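Local coordinates for protein histidinol-phosphatase (Listeria monocytogenes serotype 4b str. H7858, PDB 6NLR) that probably hydrolyses histidinol phosphate in histidine biosynthesis, as a PHP-family phosphatase carrying a trinuclear metal centre of manganese and cobalt, at residues 32-43 and 86-97; 125-133 and 142-150. All coordinates share one frame; numbering follows the deposited sequence. Where two conformers were deposited one is given.

In the fold
Contact 1 comes first along the chain, pairing strand 34-40 with strand 87-95 in parallel; the 42 residues between its segments include helix 68-81, which covers one side of the pair. The two contacts follow in series, neither nesting nor crossing. The chain passes through helix 101-111 into strand 117-127, which lies beside strand 87-95 in the same sheet. Contact 2 then closes a loop of eight residues, setting the hairpin of residues 125-133 on helix 138-149. The contact centres are about 28 Å apart, on opposite sides of the chain's centre: contact 1 reaches the metal site, whereas contact 2 lies at the sheet edge formed by strand 130-133.

Contact 1. Residues 32-43 and 86-97; sequences FDEYSIVEHAPL and LLIHIGFEVDYL. With MN (manganese (II) ion), chain D; MN (manganese (II) ion), chain E; CO (cobalt (II) ion), chain F.
This is a parallel pairing of neighbouring strands in the barrel-like core of the PHP domain, running from Glu34-Leu87 to His40-Glu93. Backbone bonds run from Leu87 N-Asp33 O to Ala41 N-Glu93 O, weak at Glu39 N-Gly91 O shortly before the metal-binding pair. Tyr35, Ile37, Ile88 and Phe92 share one face, where Ile37 CD1 meets Ile88 CG2 at 3.7 Å and helices 20-29 and 68-81 supply the cover. On the other face, extended Glu34 (CG anti to the backbone N, chi1 -166°) accepts at OE2 from His89 NE2 (2.6 Å) through its anti lone pair, in the imidazole plane. Further along, His40 and Glu93 lie side by side: His40 NE2 binds a manganese ion at 2.1 Å with His14 and His260, Glu93 OE1 cobalt at 2.2 Å with His6, His8 and Asp258, and Glu93 OE2 the second manganese with His123 and His181. A water accepts from His40 ND1 and donates to Glu93 O and Asp95 OD2; Asp95 also pairs with His123, and Glu93 with Ser121. With manganese on NE2, this in-plane water should fix the imidazole's rotation. One carboxylate thus bridges cobalt and manganese, and the His40-Glu93 pairing sets ligands for all three metals on one face of the sheet.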
loop_
_atom_site.group_PDB
_atom_site.type_symbol
_atom_site.label_atom_id
_atom_site.label_comp_id
_atom_site.label_asym_id
_atom_site.label_seq_id
_atom_site.Cartn_x
_atom_site.Cartn_y
_atom_site.Cartn_z
ATOM N N PHE A 32 -12.463 8.575 14.655
ATOM C CA PHE A 32 -11.020 8.643 14.309
ATOM C C PHE A 32 -10.504 9.978 14.849
ATOM O O PHE A 32 -11.241 10.939 14.719
ATOM C CB PHE A 32 -10.794 8.456 12.808
ATOM C CG PHE A 32 -10.867 7.006 12.406
ATOM C CD1 PHE A 32 -12.089 6.420 12.115
ATOM C CD2 PHE A 32 -9.727 6.214 12.416
ATOM C CE1 PHE A 32 -12.165 5.071 11.807
ATOM C CE2 PHE A 32 -9.799 4.866 12.103
ATOM C CZ PHE A 32 -11.015 4.296 11.794
ATOM N N ASP A 33 -9.323 10.031 15.460
ATOM C CA ASP A 33 -8.716 11.331 15.834
ATOM C C ASP A 33 -7.483 11.604 14.963
ATOM O O ASP A 33 -6.991 12.712 15.021
ATOM C CB ASP A 33 -8.430 11.412 17.330
ATOM C CG ASP A 33 -7.850 10.144 17.887
ATOM O OD1 ASP A 33 -6.777 9.760 17.378
ATOM O OD2 ASP A 33 -8.515 9.525 18.771
ATOM N N GLU A 34 -7.047 10.665 14.126
ATOM C CA GLU A 34 -5.859 10.865 13.263
ATOM C C GLU A 34 -6.066 10.128 11.944
ATOM O O GLU A 34 -6.575 8.994 11.959
ATOM C CB GLU A 34 -4.620 10.395 13.999
ATOM C CG GLU A 34 -3.347 10.854 13.362
ATOM C CD GLU A 34 -2.118 10.625 14.222
ATOM O OE1 GLU A 34 -2.276 10.079 15.298
ATOM O OE2 GLU A 34 -1.012 10.983 13.787
ATOM N N TYR A 35 -5.713 10.769 10.836
ATOM C CA TYR A 35 -6.162 10.374 9.483
ATOM C C TYR A 35 -5.111 10.818 8.468
ATOM O O TYR A 35 -4.836 12.030 8.402
ATOM C CB TYR A 35 -7.546 10.982 9.271
ATOM C CG TYR A 35 -8.260 10.605 8.002
ATOM C CD1 TYR A 35 -7.974 11.260 6.816
ATOM C CD2 TYR A 35 -9.271 9.662 7.995
ATOM C CE1 TYR A 35 -8.663 10.986 5.653
ATOM C CE2 TYR A 35 -9.954 9.355 6.831
ATOM C CZ TYR A 35 -9.660 10.029 5.658
ATOM O OH TYR A 35 -10.343 9.780 4.502
ATOM N N SER A 36 -4.551 9.875 7.710
ATOM C CA SER A 36 -3.530 10.144 6.672
ATOM C C SER A 36 -4.148 9.987 5.279
ATOM O O SER A 36 -4.715 8.926 4.948
ATOM C CB SER A 36 -2.298 9.283 6.858
ATOM O OG SER A 36 -1.585 9.667 8.024
ATOM N N ILE A 37 -4.028 11.052 4.496
ATOM C CA ILE A 37 -4.314 11.071 3.051
ATOM C C ILE A 37 -2.998 10.755 2.355
ATOM O O ILE A 37 -2.091 11.617 2.383
ATOM C CB ILE A 37 -4.882 12.424 2.627
ATOM C CG1 ILE A 37 -6.143 12.768 3.423
ATOM C CG2 ILE A 37 -5.126 12.421 1.124
ATOM C CD1 ILE A 37 -6.523 14.220 3.339
ATOM N N VAL A 38 -2.906 9.557 1.785
ATOM C CA VAL A 38 -1.679 9.076 1.122
ATOM C C VAL A 38 -2.065 8.623 -0.285
ATOM O O VAL A 38 -2.125 7.406 -0.570
ATOM C CB VAL A 38 -0.960 8.012 1.978
ATOM C CG1 VAL A 38 -0.247 8.680 3.145
ATOM C CG2 VAL A 38 -1.903 6.937 2.492
ATOM N N GLU A 39 -2.334 9.598 -1.138
ATOM C CA GLU A 39 -2.780 9.341 -2.520
ATOM C C GLU A 39 -1.629 8.697 -3.305
ATOM O O GLU A 39 -0.437 8.965 -2.992
ATOM C CB GLU A 39 -3.263 10.634 -3.162
ATOM C CG GLU A 39 -4.013 10.375 -4.438
ATOM C CD GLU A 39 -5.096 9.315 -4.263
ATOM O OE1 GLU A 39 -6.190 9.676 -3.823
ATOM O OE2 GLU A 39 -4.801 8.136 -4.554
ATOM N N HIS A 40 -1.956 7.880 -4.306
ATOM C CA HIS A 40 -0.936 7.288 -5.206
ATOM C C HIS A 40 -0.078 8.373 -5.854
ATOM O O HIS A 40 -0.647 9.279 -6.502
ATOM C CB HIS A 40 -1.609 6.467 -6.288
ATOM C CG HIS A 40 -2.347 5.320 -5.721
ATOM N ND1 HIS A 40 -1.688 4.217 -5.229
ATOM C CD2 HIS A 40 -3.669 5.104 -5.577
ATOM C CE1 HIS A 40 -2.583 3.341 -4.804
ATOM N NE2 HIS A 40 -3.803 3.869 -5.004
ATOM N N ALA A 41 1.244 8.287 -5.698
ATOM C CA ALA A 41 2.192 9.207 -6.367
ATOM C C ALA A 41 2.152 8.930 -7.864
ATOM O O ALA A 41 2.030 7.775 -8.252
ATOM C CB ALA A 41 3.590 9.029 -5.837
ATOM N N PRO A 42 2.275 9.955 -8.730
ATOM C CA PRO A 42 2.418 9.742 -10.170
ATOM C C PRO A 42 3.530 8.742 -10.545
ATOM O O PRO A 42 4.589 8.773 -9.927
ATOM C CB PRO A 42 2.776 11.142 -10.699
ATOM C CG PRO A 42 2.138 12.089 -9.700
ATOM C CD PRO A 42 2.279 11.378 -8.362
ATOM N N LEU A 43 3.269 7.863 -11.521
ATOM C CA LEU A 43 4.283 6.869 -11.985
ATOM C C LEU A 43 5.315 7.557 -12.870
ATOM O O LEU A 43 4.981 8.551 -13.484
ATOM C CB LEU A 43 3.618 5.737 -12.755
ATOM C CG LEU A 43 2.583 4.930 -11.979
ATOM C CD1 LEU A 43 1.980 3.867 -12.880
ATOM C CD2 LEU A 43 3.213 4.293 -10.763
ATOM N N LEU A 86 -9.963 16.388 13.980
ATOM C CA LEU A 86 -9.188 15.282 13.370
ATOM C C LEU A 86 -7.809 15.834 13.012
ATOM O O LEU A 86 -7.767 16.863 12.318
ATOM C CB LEU A 86 -9.934 14.826 12.105
ATOM C CG LEU A 86 -9.486 13.506 11.500
ATOM C CD1 LEU A 86 -9.812 12.363 12.430
ATOM C CD2 LEU A 86 -10.149 13.265 10.152
ATOM N N LEU A 87 -6.734 15.166 13.432
ATOM C CA LEU A 87 -5.376 15.472 12.940
ATOM C C LEU A 87 -5.191 14.789 11.580
ATOM O O LEU A 87 -5.141 13.541 11.533
ATOM C CB LEU A 87 -4.337 15.023 13.967
ATOM C CG LEU A 87 -2.883 15.240 13.539
ATOM C CD1 LEU A 87 -2.655 16.709 13.179
ATOM C CD2 LEU A 87 -1.930 14.777 14.644
ATOM N N ILE A 88 -5.095 15.580 10.515
ATOM C CA ILE A 88 -4.938 15.065 9.124
ATOM C C ILE A 88 -3.480 15.203 8.695
ATOM O O ILE A 88 -2.931 16.292 8.819
ATOM C CB ILE A 88 -5.930 15.762 8.182
ATOM C CG1 ILE A 88 -7.360 15.381 8.592
ATOM C CG2 ILE A 88 -5.621 15.426 6.731
ATOM C CD1 ILE A 88 -8.450 16.073 7.838
ATOM N N HIS A 89 -2.890 14.112 8.233
ATOM C CA HIS A 89 -1.551 14.103 7.601
ATOM C C HIS A 89 -1.752 13.992 6.088
ATOM O O HIS A 89 -2.769 13.413 5.648
ATOM C CB HIS A 89 -0.668 12.984 8.157
ATOM C CG HIS A 89 -0.508 12.987 9.638
ATOM N ND1 HIS A 89 0.118 13.999 10.304
ATOM C CD2 HIS A 89 -0.885 12.080 10.582
ATOM C CE1 HIS A 89 0.129 13.733 11.606
ATOM N NE2 HIS A 89 -0.493 12.548 11.800
ATOM N N ILE A 90 -0.833 14.573 5.326
ATOM C CA ILE A 90 -0.869 14.584 3.846
ATOM C C ILE A 90 0.429 13.974 3.341
ATOM O O ILE A 90 1.500 14.388 3.749
ATOM C CB ILE A 90 -1.075 16.009 3.320
ATOM C CG1 ILE A 90 -2.309 16.661 3.954
ATOM C CG2 ILE A 90 -1.148 15.981 1.802
ATOM C CD1 ILE A 90 -2.464 18.128 3.648
ATOM N N GLY A 91 0.324 13.020 2.438
ATOM C CA GLY A 91 1.500 12.456 1.764
ATOM C C GLY A 91 1.080 11.587 0.613
ATOM O O GLY A 91 0.026 11.858 -0.007
ATOM N N PHE A 92 1.900 10.597 0.305
ATOM C CA PHE A 92 1.671 9.689 -0.834
ATOM C C PHE A 92 1.799 8.245 -0.395
ATOM O O PHE A 92 2.601 7.928 0.522
ATOM C CB PHE A 92 2.703 9.969 -1.928
ATOM C CG PHE A 92 2.614 11.362 -2.482
ATOM C CD1 PHE A 92 1.592 11.711 -3.359
ATOM C CD2 PHE A 92 3.525 12.330 -2.091
ATOM C CE1 PHE A 92 1.488 13.003 -3.853
ATOM C CE2 PHE A 92 3.441 13.610 -2.619
ATOM C CZ PHE A 92 2.429 13.940 -3.496
ATOM N N GLU A 93 1.040 7.391 -1.076
ATOM C CA GLU A 93 1.382 5.974 -1.265
ATOM C C GLU A 93 2.342 5.956 -2.451
ATOM O O GLU A 93 1.895 6.158 -3.611
ATOM C CB GLU A 93 0.164 5.093 -1.495
ATOM C CG GLU A 93 0.540 3.619 -1.452
ATOM C CD GLU A 93 -0.602 2.652 -1.673
ATOM O OE1 GLU A 93 -1.730 3.134 -1.893
ATOM O OE2 GLU A 93 -0.354 1.421 -1.614
ATOM N N VAL A 94 3.623 5.786 -2.140
ATOM C CA VAL A 94 4.728 5.831 -3.120
ATOM C C VAL A 94 4.945 4.413 -3.638
ATOM O O VAL A 94 5.194 3.518 -2.833
ATOM C CB VAL A 94 5.987 6.433 -2.485
ATOM C CG1 VAL A 94 7.112 6.529 -3.494
ATOM C CG2 VAL A 94 5.688 7.802 -1.875
ATOM N N ASP A 95 4.862 4.228 -4.952
ATOM C CA ASP A 95 5.258 2.952 -5.593
ATOM C C ASP A 95 6.766 2.784 -5.420
ATOM O O ASP A 95 7.526 3.731 -5.758
ATOM C CB ASP A 95 4.867 2.916 -7.068
ATOM C CG ASP A 95 3.438 2.465 -7.246
ATOM O OD1 ASP A 95 3.211 1.224 -7.291
ATOM O OD2 ASP A 95 2.576 3.348 -7.254
ATOM N N TYR A 96 7.182 1.624 -4.926
ATOM C CA TYR A 96 8.556 1.126 -5.127
ATOM C C TYR A 96 8.587 0.541 -6.546
ATOM O O TYR A 96 7.896 -0.468 -6.828
ATOM C CB TYR A 96 9.011 0.152 -4.042
ATOM C CG TYR A 96 10.448 -0.227 -4.251
ATOM C CD1 TYR A 96 11.460 0.709 -4.056
ATOM C CD2 TYR A 96 10.800 -1.465 -4.760
ATOM C CE1 TYR A 96 12.785 0.401 -4.321
ATOM C CE2 TYR A 96 12.125 -1.791 -5.002
ATOM C CZ TYR A 96 13.113 -0.851 -4.786
ATOM O OH TYR A 96 14.401 -1.168 -5.034
ATOM N N LEU A 97 9.312 1.219 -7.437
ATOM C CA LEU A 97 9.472 0.816 -8.861
ATOM C C LEU A 97 10.883 0.236 -9.037
ATOM O O LEU A 97 11.874 1.008 -9.029
ATOM C CB LEU A 97 9.224 2.042 -9.749
ATOM C CG LEU A 97 7.828 2.666 -9.651
ATOM C CD1 LEU A 97 7.733 3.915 -10.523
ATOM C CD2 LEU A 97 6.717 1.678 -10.024
HETATM MN MN MN D . -5.668 2.822 -4.976
HETATM MN MN MN E . -1.424 -0.150 -2.457
HETATM CO CO CO F . -3.560 2.350 -1.043
HETATM O O HOH W 1 1.047 3.868 -4.906
HETATM O O HOH W 2 3.435 5.731 -7.040
HETATM O O HOH W 3 -2.582 -2.053 -3.115
HETATM O O HOH W 4 -2.710 0.330 -1.293
#

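Contact 2. Residues 125-133 and 142-150; sequences LEGQGGFRS and NEGIVQFYG
Phe148 lays one face of its ring over the backbone of Gly127, whose CA sits 3.7 Å from the ring centroid and only 13° off the normal, a CH-pi contact. Swung opposite the backbone N (chi1 -176°), the ring reaches from the helix over Gly127 CA and C. Gln128 NE2 comes to the ring edge, 3.5 Å from Phe148 CD1, with the amide plane turned 65° from the ring. Beside it, Gln128 N donates to Gly144 O (3.0 Å), in the carbonyl plane and on a lone pair. This carbonyl belongs to a wider pi-type turn at 142-146. The first segment is a beta-hairpin whose strands 117-127 and 130-133 are joined by a type II turn from Gly127 to Gly130, and helix 138-149 packs across both strands. Arg132, bent at chi2 and chi3, spreads its guanidinium over Gly144, CA lying 3.2 Å from CZ above the centre of the group. In the guanidinium plane, NH1 donates to Gln128 O (3.0 Å), tying the group back to its own hairpin, while an NH2 salt bridge with Asp140 links it to helix 138-149. Ile145 CD1 packs 4.1 Å from Leu125 CB and also touches Ser133 O. Tyr149 OH approaches Glu126 O at 2.6 Å, close enough for a weak hydrogen bond, though the direction of the hydroxyl proton is not settled; helix 152-168 touches Ile145 and Tyr149.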
loop_
_atom_site.group_PDB
_atom_site.type_symbol
_atom_site.label_atom_id
_atom_site.label_comp_id
_atom_site.label_asym_id
_atom_site.label_seq_id
_atom_site.Cartn_x
_atom_site.Cartn_y
_atom_site.Cartn_z
ATOM N N LEU A 125 5.670 -5.949 -10.491
ATOM C CA LEU A 125 6.859 -6.821 -10.640
ATOM C C LEU A 125 7.136 -7.010 -12.117
ATOM O O LEU A 125 6.204 -6.896 -12.929
ATOM C CB LEU A 125 6.549 -8.204 -10.064
ATOM C CG LEU A 125 6.612 -8.354 -8.566
ATOM C CD1 LEU A 125 6.196 -9.777 -8.198
ATOM C CD2 LEU A 125 8.010 -8.027 -8.071
ATOM N N GLU A 126 8.377 -7.347 -12.437
ATOM C CA GLU A 126 8.732 -7.852 -13.784
ATOM C C GLU A 126 7.875 -9.090 -14.060
ATOM O O GLU A 126 7.796 -9.978 -13.176
ATOM C CB GLU A 126 10.223 -8.175 -13.881
ATOM C CG GLU A 126 10.512 -9.148 -14.999
ATOM C CD GLU A 126 11.923 -9.124 -15.538
ATOM O OE1 GLU A 126 12.804 -8.529 -14.857
ATOM O OE2 GLU A 126 12.126 -9.689 -16.626
ATOM N N GLY A 127 7.260 -9.145 -15.235
ATOM C CA GLY A 127 6.447 -10.297 -15.642
ATOM C C GLY A 127 6.469 -10.468 -17.133
ATOM O O GLY A 127 7.411 -9.978 -17.796
ATOM N N GLN A 128 5.451 -11.138 -17.652
ATOM C CA GLN A 128 5.373 -11.526 -19.075
ATOM C C GLN A 128 5.200 -10.237 -19.879
ATOM O O GLN A 128 4.150 -9.562 -19.699
ATOM C CB GLN A 128 4.236 -12.521 -19.263
ATOM C CG GLN A 128 4.206 -13.165 -20.638
ATOM C CD GLN A 128 5.414 -14.009 -20.957
ATOM O OE1 GLN A 128 5.874 -14.038 -22.098
ATOM N NE2 GLN A 128 5.926 -14.720 -19.972
ATOM N N GLY A 129 6.203 -9.890 -20.692
ATOM C CA GLY A 129 6.133 -8.770 -21.650
ATOM C C GLY A 129 6.590 -7.450 -21.061
ATOM O O GLY A 129 6.598 -6.454 -21.814
ATOM N N GLY A 130 6.935 -7.413 -19.764
ATOM C CA GLY A 130 7.394 -6.195 -19.073
ATOM C C GLY A 130 6.854 -6.161 -17.663
ATOM O O GLY A 130 6.475 -7.248 -17.140
ATOM N N PHE A 131 6.760 -4.972 -17.068
ATOM C CA PHE A 131 6.234 -4.827 -15.689
ATOM C C PHE A 131 4.741 -5.155 -15.705
ATOM O O PHE A 131 4.033 -4.805 -16.669
ATOM C CB PHE A 131 6.515 -3.439 -15.115
ATOM C CG PHE A 131 7.933 -3.266 -14.656
ATOM C CD1 PHE A 131 8.362 -3.857 -13.474
ATOM C CD2 PHE A 131 8.831 -2.519 -15.403
ATOM C CE1 PHE A 131 9.664 -3.695 -13.042
ATOM C CE2 PHE A 131 10.143 -2.373 -14.976
ATOM C CZ PHE A 131 10.555 -2.975 -13.806
ATOM N N ARG A 132 4.314 -5.856 -14.668
ATOM C CA ARG A 132 2.950 -6.398 -14.524
ATOM C C ARG A 132 2.428 -6.054 -13.130
ATOM O O ARG A 132 3.219 -5.897 -12.179
ATOM C CB ARG A 132 2.935 -7.910 -14.742
ATOM C CG ARG A 132 3.370 -8.365 -16.121
ATOM C CD ARG A 132 2.492 -7.854 -17.239
ATOM N NE ARG A 132 1.138 -8.376 -17.131
ATOM C CZ ARG A 132 0.605 -9.301 -17.914
ATOM N NH1 ARG A 132 1.296 -9.871 -18.895
ATOM N NH2 ARG A 132 -0.642 -9.677 -17.700
ATOM N N SER A 133 1.121 -5.906 -13.038
ATOM C CA SER A 133 0.428 -5.512 -11.793
ATOM C C SER A 133 0.233 -6.742 -10.903
ATOM O O SER A 133 -0.222 -7.774 -11.398
ATOM C CB SER A 133 -0.886 -4.868 -12.122
ATOM O OG SER A 133 -1.618 -4.609 -10.932
ATOM N N ASN A 142 -2.495 -13.926 -12.779
ATOM C CA ASN A 142 -2.197 -15.286 -13.287
ATOM C C ASN A 142 -1.285 -15.174 -14.516
ATOM O O ASN A 142 -0.220 -15.809 -14.527
ATOM C CB ASN A 142 -3.467 -16.057 -13.656
ATOM C CG ASN A 142 -3.149 -17.496 -13.998
ATOM O OD1 ASN A 142 -2.237 -18.083 -13.427
ATOM N ND2 ASN A 142 -3.885 -18.062 -14.915
ATOM N N GLU A 143 -1.718 -14.414 -15.528
ATOM C CA GLU A 143 -1.060 -14.393 -16.860
ATOM C C GLU A 143 0.262 -13.634 -16.761
ATOM O O GLU A 143 1.207 -14.053 -17.398
ATOM C CB GLU A 143 -1.988 -13.789 -17.910
ATOM C CG GLU A 143 -3.069 -14.770 -18.308
ATOM C CD GLU A 143 -4.296 -14.167 -18.970
ATOM O OE1 GLU A 143 -4.183 -13.045 -19.525
ATOM O OE2 GLU A 143 -5.352 -14.844 -18.957
ATOM N N GLY A 144 0.312 -12.572 -15.972
ATOM C CA GLY A 144 1.466 -11.671 -15.937
ATOM C C GLY A 144 2.566 -12.156 -15.015
ATOM O O GLY A 144 3.747 -11.947 -15.344
ATOM N N ILE A 145 2.192 -12.701 -13.860
ATOM C CA ILE A 145 3.148 -12.918 -12.730
ATOM C C ILE A 145 3.188 -14.398 -12.338
ATOM O O ILE A 145 4.293 -14.977 -12.364
ATOM C CB ILE A 145 2.839 -11.973 -11.573
ATOM C CG1 ILE A 145 3.260 -10.558 -11.952
ATOM C CG2 ILE A 145 3.496 -12.443 -10.267
ATOM C CD1 ILE A 145 2.747 -9.456 -11.032
ATOM N N VAL A 146 2.055 -15.024 -12.037
ATOM C CA VAL A 146 2.088 -16.420 -11.506
ATOM C C VAL A 146 2.714 -17.347 -12.560
ATOM O O VAL A 146 3.670 -18.101 -12.224
ATOM C CB VAL A 146 0.700 -16.884 -11.045
ATOM C CG1 VAL A 146 0.749 -18.346 -10.616
ATOM C CG2 VAL A 146 0.193 -15.991 -9.900
ATOM N N GLN A 147 2.203 -17.315 -13.782
ATOM C CA GLN A 147 2.711 -18.156 -14.884
ATOM C C GLN A 147 4.171 -17.782 -15.188
ATOM O O GLN A 147 4.947 -18.686 -15.506
ATOM C CB GLN A 147 1.789 -18.036 -16.093
ATOM C CG GLN A 147 0.511 -18.848 -15.925
ATOM C CD GLN A 147 -0.408 -18.731 -17.117
ATOM O OE1 GLN A 147 -1.370 -19.479 -17.258
ATOM N NE2 GLN A 147 -0.079 -17.834 -18.027
ATOM N N PHE A 148 4.533 -16.506 -15.090
ATOM C CA PHE A 148 5.907 -16.033 -15.381
ATOM C C PHE A 148 6.889 -16.655 -14.381
ATOM O O PHE A 148 7.960 -17.140 -14.847
ATOM C CB PHE A 148 5.987 -14.504 -15.350
ATOM C CG PHE A 148 7.328 -13.929 -15.725
ATOM C CD1 PHE A 148 7.693 -13.793 -17.052
ATOM C CD2 PHE A 148 8.196 -13.466 -14.746
ATOM C CE1 PHE A 148 8.917 -13.228 -17.388
ATOM C CE2 PHE A 148 9.423 -12.907 -15.080
ATOM C CZ PHE A 148 9.781 -12.787 -16.400
ATOM N N TYR A 149 6.552 -16.655 -13.077
ATOM C CA TYR A 149 7.464 -17.096 -11.989
ATOM C C TYR A 149 7.382 -18.606 -11.791
ATOM O O TYR A 149 8.325 -19.151 -11.214
ATOM C CB TYR A 149 7.261 -16.266 -10.725
ATOM C CG TYR A 149 7.837 -14.879 -10.865
ATOM C CD1 TYR A 149 9.205 -14.668 -10.899
ATOM C CD2 TYR A 149 7.006 -13.792 -11.042
ATOM C CE1 TYR A 149 9.728 -13.394 -11.078
ATOM C CE2 TYR A 149 7.508 -12.511 -11.190
ATOM C CZ TYR A 149 8.872 -12.311 -11.218
ATOM O OH TYR A 149 9.353 -11.050 -11.406
ATOM N N GLY A 150 6.341 -19.257 -12.312
ATOM C CA GLY A 150 6.200 -20.723 -12.301
ATOM C C GLY A 150 5.162 -21.247 -11.322
ATOM O O GLY A 150 5.075 -22.443 -11.198
#